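Local coordinates for protein HP1028 (Helicobacter pylori, PDB 4INN) that adopts a lipocalin beta-barrel fold and probably binds or carries a small ligand, though its natural cargo is not established, at residues R89-I101 / S107-G119. The protein carries 1 engineered substitution. Sequence-based numbering, arbitrary orientation.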
ATOM      1  N   ARG A  89       0.107 -14.225  10.203  1.00 34.25           N
ATOM      2  CA  ARG A  89      -0.708 -13.030  10.005  1.00 30.10           C
ATOM      3  C   ARG A  89      -1.317 -12.983   8.611  1.00 29.58           C
ATOM      4  O   ARG A  89      -0.808 -13.583   7.681  1.00 30.17           O
ATOM      5  CB  ARG A  89       0.121 -11.777  10.206  1.00 29.07           C
ATOM      6  CG  ARG A  89       1.008 -11.463   9.013  1.00 28.05           C
ATOM      7  CD  ARG A  89       2.214 -10.646   9.392  1.00 26.62           C
ATOM      8  NE  ARG A  89       2.944 -10.226   8.185  1.00 26.72           N
ATOM      9  CZ  ARG A  89       3.477  -9.010   8.033  1.00 25.95           C
ATOM     10  NH1 ARG A  89       3.328  -8.116   9.007  1.00 26.75           N
ATOM     11  NH2 ARG A  89       4.107  -8.659   6.909  1.00 23.16           N
ATOM     12  N   SER A  90      -2.422 -12.255   8.499  1.00 29.81           N
ATOM     13  CA  SER A  90      -3.161 -12.094   7.264  1.00 30.73           C
ATOM     14  C   SER A  90      -2.405 -11.165   6.317  1.00 30.65           C
ATOM     15  O   SER A  90      -1.536 -10.401   6.735  1.00 31.42           O
ATOM     16  CB  SER A  90      -4.535 -11.490   7.590  1.00 30.41           C
ATOM     17  OG  SER A  90      -5.335 -11.323   6.442  1.00 29.75           O
ATOM     18  N   ASP A  91      -2.722 -11.233   5.035  1.00 29.99           N
ATOM     19  CA  ASP A  91      -2.234 -10.215   4.113  1.00 31.22           C
ATOM     20  C   ASP A  91      -3.170  -9.002   4.017  1.00 29.62           C
ATOM     21  O   ASP A  91      -2.908  -8.083   3.266  1.00 32.21           O
ATOM     22  CB  ASP A  91      -1.971 -10.802   2.733  1.00 33.50           C
ATOM     23  CG  ASP A  91      -3.225 -11.229   2.007  1.00 36.94           C
ATOM     24  OD1 ASP A  91      -4.274 -11.504   2.646  1.00 40.34           O
ATOM     25  OD2 ASP A  91      -3.139 -11.329   0.757  1.00 42.72           O
ATOM     26  N   LYS A  92      -4.238  -8.997   4.802  1.00 27.14           N
ATOM     27  CA  LYS A  92      -5.198  -7.928   4.809  1.00 25.78           C
ATOM     28  C   LYS A  92      -5.315  -7.351   6.201  1.00 22.45           C
ATOM     29  O   LYS A  92      -5.312  -8.079   7.164  1.00 22.74           O
ATOM     30  CB  LYS A  92      -6.547  -8.469   4.331  1.00 28.04           C
ATOM     31  CG  LYS A  92      -6.550  -8.864   2.839  1.00 31.12           C
ATOM     32  CD  LYS A  92      -5.845  -7.831   1.933  1.00 31.15           C
ATOM     33  CE  LYS A  92      -6.020  -8.110   0.449  1.00 31.88           C
ATOM     34  NZ  LYS A  92      -4.904  -8.899  -0.129  1.00 32.37           N
ATOM     35  N   GLY A  93      -5.379  -6.030   6.302  1.00 20.91           N
ATOM     36  CA  GLY A  93      -5.498  -5.350   7.602  1.00 20.06           C
ATOM     37  C   GLY A  93      -4.135  -5.116   8.204  1.00 19.53           C
ATOM     38  O   GLY A  93      -4.025  -4.645   9.311  1.00 21.20           O
ATOM     39  N   VAL A  94      -3.093  -5.417   7.442  1.00 18.32           N
ATOM     40  CA  VAL A  94      -1.736  -5.365   7.896  1.00 16.85           C
ATOM     41  C   VAL A  94      -0.933  -4.375   7.045  1.00 16.61           C
ATOM     42  O   VAL A  94      -1.052  -4.330   5.818  1.00 16.26           O
ATOM     43  CB  VAL A  94      -1.112  -6.763   7.812  1.00 16.72           C
ATOM     44  CG1 VAL A  94       0.406  -6.730   7.998  1.00 16.37           C
ATOM     45  CG2 VAL A  94      -1.766  -7.673   8.847  1.00 16.99           C
ATOM     46  N   VAL A  95      -0.089  -3.612   7.730  1.00 15.86           N
ATOM     47  CA  VAL A  95       0.767  -2.630   7.134  1.00 15.49           C
ATOM     48  C   VAL A  95       1.845  -3.271   6.311  1.00 15.81           C
ATOM     49  O   VAL A  95       2.681  -4.002   6.834  1.00 16.48           O
ATOM     50  CB  VAL A  95       1.440  -1.784   8.205  1.00 15.01           C
ATOM     51  CG1 VAL A  95       2.543  -0.937   7.599  1.00 14.93           C
ATOM     52  CG2 VAL A  95       0.406  -0.927   8.913  1.00 15.17           C
ATOM     53  N   PHE A  96       1.833  -2.974   5.016  1.00 16.27           N
ATOM     54  CA  PHE A  96       2.897  -3.427   4.115  1.00 15.88           C
ATOM     55  C   PHE A  96       3.777  -2.274   3.653  1.00 16.12           C
ATOM     56  O   PHE A  96       4.864  -2.513   3.121  1.00 16.18           O
ATOM     57  CB  PHE A  96       2.312  -4.171   2.913  1.00 15.82           C
ATOM     58  CG  PHE A  96       1.594  -3.292   1.936  1.00 15.55           C
ATOM     59  CD1 PHE A  96       2.264  -2.747   0.867  1.00 15.05           C
ATOM     60  CD2 PHE A  96       0.249  -3.035   2.090  1.00 16.51           C
ATOM     61  CE1 PHE A  96       1.632  -1.929  -0.014  1.00 15.69           C
ATOM     62  CE2 PHE A  96      -0.415  -2.202   1.201  1.00 17.25           C
ATOM     63  CZ  PHE A  96       0.287  -1.639   0.144  1.00 16.77           C
ATOM     64  N   LEU A  97       3.322  -1.034   3.850  1.00 16.14           N
ATOM     65  CA  LEU A  97       4.087   0.142   3.432  1.00 16.18           C
ATOM     66  C   LEU A  97       4.218   1.075   4.609  1.00 16.71           C
ATOM     67  O   LEU A  97       3.251   1.353   5.285  1.00 17.09           O
ATOM     68  CB  LEU A  97       3.398   0.840   2.262  1.00 15.75           C
ATOM     69  CG  LEU A  97       3.884   2.183   1.699  1.00 15.81           C
ATOM     70  CD1 LEU A  97       5.390   2.325   1.675  1.00 16.59           C
ATOM     71  CD2 LEU A  97       3.411   2.316   0.269  1.00 15.90           C
ATOM     72  N   SER A  98       5.426   1.547   4.853  1.00 18.45           N
ATOM     73  CA  SER A  98       5.696   2.439   5.961  1.00 20.32           C
ATOM     74  C   SER A  98       6.768   3.450   5.609  1.00 22.10           C
ATOM     75  O   SER A  98       7.514   3.266   4.650  1.00 22.10           O
ATOM     76  CB  SER A  98       6.135   1.627   7.179  1.00 20.85           C
ATOM     77  OG  SER A  98       6.769   0.444   6.763  1.00 20.54           O
ATOM     78  N   ASP A  99       6.759   4.539   6.382  1.00 24.07           N
ATOM     79  CA  ASP A  99       7.814   5.538   6.488  1.00 24.30           C
ATOM     80  C   ASP A  99       7.894   6.501   5.325  1.00 23.51           C
ATOM     81  O   ASP A  99       8.931   7.132   5.110  1.00 24.56           O
ATOM     82  CB  ASP A  99       9.183   4.891   6.799  1.00 27.14           C
ATOM     83  CG  ASP A  99       9.268   4.289   8.236  1.00 30.47           C
ATOM     84  OD1 ASP A  99       8.468   4.641   9.166  1.00 32.04           O
ATOM     85  OD2 ASP A  99      10.164   3.434   8.421  1.00 32.14           O
ATOM     86  N   LEU A 100       6.796   6.675   4.600  1.00 23.57           N
ATOM     87  CA  LEU A 100       6.781   7.655   3.486  1.00 23.08           C
ATOM     88  C   LEU A 100       6.722   9.067   4.022  1.00 22.46           C
ATOM     89  O   LEU A 100       5.843   9.374   4.806  1.00 21.92           O
ATOM     90  CB  LEU A 100       5.589   7.457   2.550  1.00 22.55           C
ATOM     91  CG  LEU A 100       5.789   6.643   1.280  1.00 22.28           C
ATOM     92  CD1 LEU A 100       4.467   6.616   0.547  1.00 22.61           C
ATOM     93  CD2 LEU A 100       6.864   7.212   0.385  1.00 21.98           C
ATOM     94  N   ILE A 101       7.662   9.908   3.586  1.00 22.91           N
ATOM     95  CA  ILE A 101       7.720  11.306   3.969  1.00 21.63           C
ATOM     96  C   ILE A 101       7.304  12.173   2.795  1.00 21.55           C
ATOM     97  O   ILE A 101       7.827  12.041   1.694  1.00 19.41           O
ATOM     98  CB  ILE A 101       9.162  11.761   4.308  1.00 21.55           C
ATOM     99  CG1 ILE A 101       9.913  10.766   5.163  1.00 21.54           C
ATOM    100  CG2 ILE A 101       9.151  13.112   4.973  1.00 21.27           C
ATOM    101  CD1 ILE A 101       9.227  10.424   6.426  1.00 23.01           C
ATOM    102  N   SER A 107       4.508  14.983  -3.388  1.00 24.78           N
ATOM    103  CA  SER A 107       5.661  14.156  -3.609  1.00 22.36           C
ATOM    104  C   SER A 107       6.124  13.530  -2.345  1.00 20.14           C
ATOM    105  O   SER A 107       6.216  14.205  -1.315  1.00 20.64           O
ATOM    106  CB  SER A 107       6.759  15.006  -4.208  1.00 22.52           C
ATOM    107  OG  SER A 107       7.735  14.157  -4.727  1.00 22.64           O
ATOM    108  N   TYR A 108       6.436  12.237  -2.420  1.00 17.69           N
ATOM    109  CA  TYR A 108       6.723  11.433  -1.208  1.00 16.05           C
ATOM    110  C   TYR A 108       7.908  10.524  -1.443  1.00 15.81           C
ATOM    111  O   TYR A 108       8.076  10.038  -2.538  1.00 15.63           O
ATOM    112  CB  TYR A 108       5.479  10.608  -0.804  1.00 14.41           C
ATOM    113  CG  TYR A 108       4.232  11.443  -0.611  1.00 13.44           C
ATOM    114  CD1 TYR A 108       3.828  11.796   0.626  1.00 13.63           C
ATOM    115  CD2 TYR A 108       3.487  11.889  -1.675  1.00 13.38           C
ATOM    116  CE1 TYR A 108       2.716  12.566   0.829  1.00 13.63           C
ATOM    117  CE2 TYR A 108       2.374  12.676  -1.492  1.00 13.50           C
ATOM    118  CZ  TYR A 108       1.996  13.018  -0.221  1.00 13.80           C
ATOM    119  OH  TYR A 108       0.875  13.802   0.058  1.00 14.73           O
ATOM    120  N   LYS A 109       8.732  10.306  -0.418  1.00 17.60           N
ATOM    121  CA  LYS A 109       9.902   9.401  -0.508  1.00 18.81           C
ATOM    122  C   LYS A 109      10.191   8.657   0.780  1.00 17.58           C
ATOM    123  O   LYS A 109       9.599   8.906   1.825  1.00 18.33           O
ATOM    124  CB  LYS A 109      11.187  10.160  -0.868  1.00 21.51           C
ATOM    125  CG  LYS A 109      11.017  11.351  -1.776  1.00 25.13           C
ATOM    126  CD  LYS A 109      12.227  11.619  -2.648  1.00 29.04           C
ATOM    127  CE  LYS A 109      13.480  11.854  -1.834  1.00 32.98           C
ATOM    128  NZ  LYS A 109      14.446  12.627  -2.674  1.00 37.33           N
ATOM    129  N   GLY A 110      11.155   7.762   0.704  1.00 16.86           N
ATOM    130  CA  GLY A 110      11.676   7.102   1.876  1.00 17.00           C
ATOM    131  C   GLY A 110      10.911   5.903   2.356  1.00 17.83           C
ATOM    132  O   GLY A 110      11.209   5.358   3.409  1.00 18.16           O
ATOM    133  N   GLY A 111       9.932   5.464   1.582  1.00 19.92           N
ATOM    134  CA  GLY A 111       9.060   4.386   2.016  1.00 21.67           C
ATOM    135  C   GLY A 111       9.663   3.009   1.797  1.00 23.57           C
ATOM    136  O   GLY A 111      10.596   2.839   1.009  1.00 25.33           O
ATOM    137  N   LYS A 112       9.122   2.024   2.501  1.00 25.18           N
ATOM    138  CA  LYS A 112       9.509   0.640   2.314  1.00 26.17           C
ATOM    139  C   LYS A 112       8.268  -0.240   2.267  1.00 24.73           C
ATOM    140  O   LYS A 112       7.430  -0.193   3.162  1.00 23.63           O
ATOM    141  CB  LYS A 112      10.415   0.219   3.438  1.00 30.23           C
ATOM    142  CG  LYS A 112      11.667   1.063   3.545  1.00 34.35           C
ATOM    143  CD  LYS A 112      12.774   0.254   4.209  1.00 40.56           C
ATOM    144  CE  LYS A 112      13.416  -0.743   3.239  1.00 43.00           C
ATOM    145  NZ  LYS A 112      14.141  -1.850   3.935  1.00 44.21           N
ATOM    146  N   ALA A 113       8.144  -1.017   1.199  1.00 23.73           N
ATOM    147  CA  ALA A 113       7.004  -1.884   1.001  1.00 23.24           C
ATOM    148  C   ALA A 113       7.363  -3.368   1.121  1.00 23.81           C
ATOM    149  O   ALA A 113       8.171  -3.887   0.346  1.00 25.93           O
ATOM    150  CB  ALA A 113       6.378  -1.614  -0.337  1.00 22.52           C
ATOM    151  N   TYR A 114       6.739  -4.059   2.070  1.00 22.62           N
ATOM    152  CA  TYR A 114       6.799  -5.509   2.068  1.00 23.40           C
ATOM    153  C   TYR A 114       5.874  -6.039   0.995  1.00 22.75           C
ATOM    154  O   TYR A 114       4.787  -5.516   0.812  1.00 22.39           O
ATOM    155  CB  TYR A 114       6.430  -6.092   3.440  1.00 23.10           C
ATOM    156  CG  TYR A 114       6.401  -7.608   3.462  1.00 23.40           C
ATOM    157  CD1 TYR A 114       7.587  -8.367   3.383  1.00 22.50           C
ATOM    158  CD2 TYR A 114       5.188  -8.292   3.538  1.00 22.69           C
ATOM    159  CE1 TYR A 114       7.547  -9.760   3.399  1.00 22.19           C
ATOM    160  CE2 TYR A 114       5.147  -9.677   3.550  1.00 22.33           C
ATOM    161  CZ  TYR A 114       6.318 -10.413   3.484  1.00 22.32           C
ATOM    162  OH  TYR A 114       6.224 -11.798   3.503  1.00 21.35           O
ATOM    163  N   ASN A 115       6.297  -7.089   0.299  1.00 24.50           N
ATOM    164  CA  ASN A 115       5.469  -7.719  -0.736  1.00 25.50           C
ATOM    165  C   ASN A 115       5.111  -9.179  -0.421  1.00 25.42           C
ATOM    166  O   ASN A 115       5.965 -10.049  -0.452  1.00 25.97           O
ATOM    167  CB  ASN A 115       6.201  -7.655  -2.057  1.00 26.08           C
ATOM    168  CG  ASN A 115       5.405  -8.256  -3.181  1.00 26.85           C
ATOM    169  OD1 ASN A 115       4.188  -8.208  -3.175  1.00 30.41           O
ATOM    170  ND2 ASN A 115       6.088  -8.815  -4.159  1.00 27.78           N
ATOM    171  N   PHE A 116       3.837  -9.431  -0.144  1.00 25.47           N
ATOM    172  CA  PHE A 116       3.342 -10.732   0.330  1.00 25.73           C
ATOM    173  C   PHE A 116       3.543 -11.847  -0.683  1.00 29.07           C
ATOM    174  O   PHE A 116       3.748 -12.995  -0.301  1.00 28.44           O
ATOM    175  CB  PHE A 116       1.844 -10.625   0.672  1.00 25.27           C
ATOM    176  CG  PHE A 116       1.587  -9.922   1.955  1.00 24.10           C
ATOM    177  CD1 PHE A 116       1.466 -10.635   3.140  1.00 23.33           C
ATOM    178  CD2 PHE A 116       1.504  -8.531   2.004  1.00 24.31           C
ATOM    179  CE1 PHE A 116       1.240  -9.975   4.342  1.00 23.02           C
ATOM    180  CE2 PHE A 116       1.288  -7.871   3.218  1.00 23.19           C
ATOM    181  CZ  PHE A 116       1.170  -8.596   4.385  1.00 22.26           C
ATOM    182  N   TYR A 117       3.499 -11.494  -1.975  1.00 34.46           N
ATOM    183  CA  TYR A 117       3.693 -12.459  -3.073  1.00 35.39           C
ATOM    184  C   TYR A 117       5.109 -12.977  -3.239  1.00 35.94           C
ATOM    185  O   TYR A 117       5.319 -13.897  -4.011  1.00 41.44           O
ATOM    186  CB  TYR A 117       3.244 -11.868  -4.405  1.00 36.42           C
ATOM    187  CG  TYR A 117       1.785 -11.504  -4.439  1.00 37.36           C
ATOM    188  CD1 TYR A 117       0.817 -12.447  -4.795  1.00 37.45           C
ATOM    189  CD2 TYR A 117       1.369 -10.221  -4.107  1.00 38.40           C
ATOM    190  CE1 TYR A 117      -0.531 -12.124  -4.817  1.00 38.39           C
ATOM    191  CE2 TYR A 117       0.023  -9.884  -4.136  1.00 41.51           C
ATOM    192  CZ  TYR A 117      -0.923 -10.840  -4.494  1.00 40.50           C
ATOM    193  OH  TYR A 117      -2.267 -10.496  -4.510  1.00 45.39           O
ATOM    194  N   ASP A 118       6.090 -12.422  -2.535  1.00 36.93           N
ATOM    195  CA  ASP A 118       7.469 -12.927  -2.666  1.00 34.63           C
ATOM    196  C   ASP A 118       8.341 -12.818  -1.419  1.00 32.05           C
ATOM    197  O   ASP A 118       9.434 -13.403  -1.365  1.00 32.05           O
ATOM    198  CB  ASP A 118       8.139 -12.277  -3.886  1.00 37.75           C
ATOM    199  CG  ASP A 118       8.559 -10.812  -3.653  1.00 42.17           C
ATOM    200  OD1 ASP A 118       9.458 -10.354  -4.390  1.00 48.85           O
ATOM    201  OD2 ASP A 118       8.027 -10.112  -2.757  1.00 41.67           O
ATOM    202  N   GLY A 119       7.862 -12.095  -0.410  1.00 30.47           N
ATOM    203  CA  GLY A 119       8.547 -12.018   0.882  1.00 29.64           C
ATOM    204  C   GLY A 119       9.635 -10.974   0.966  1.00 28.71           C
ATOM    205  O   GLY A 119      10.349 -10.877   1.990  1.00 30.48           O
TER
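I101 N donates to K109 O at 2.8 Å with an N-H...O angle of 179°, and K109 N returns a bond to I101 O, defining an antiparallel hydrogen-bonded pair. S98 and K112 form a second such pair, K112 N lying 3.0 Å from S98 O. The non-hydrogen-bonded pair L97 and A113 shares the opposite sheet face; the A113 side chain lies about 5 Å from a bound polyether, probably from the crystallisation liquor. F96 and L97 both face A64 on strand 61-69, a classic beta bulge. Beyond the strands, F116 is sandwiched: D91 CB makes a CH-pi contact 3.7 Å from its ring centroid, while Y114 CE2 sits 3.8 Å above the other face. At the ring edge, F96 CB comes within 3.9 Å of F116 CE2. Y114 carries CG anti to its N (chi1 177°), which sends CD2 to the edge of the R89 guanidinium, 3.6 Å from R89 NH2, with the planes 63° apart. D78 is salt-bridged to R89 NE and hydrogen-bonded to Y114 OH. The chemistry thus changes along the hairpin: paired amides join its strands, whereas one F116 face, the R89 guanidinium and the D78 carboxylate hold residues 89-91 against its far end.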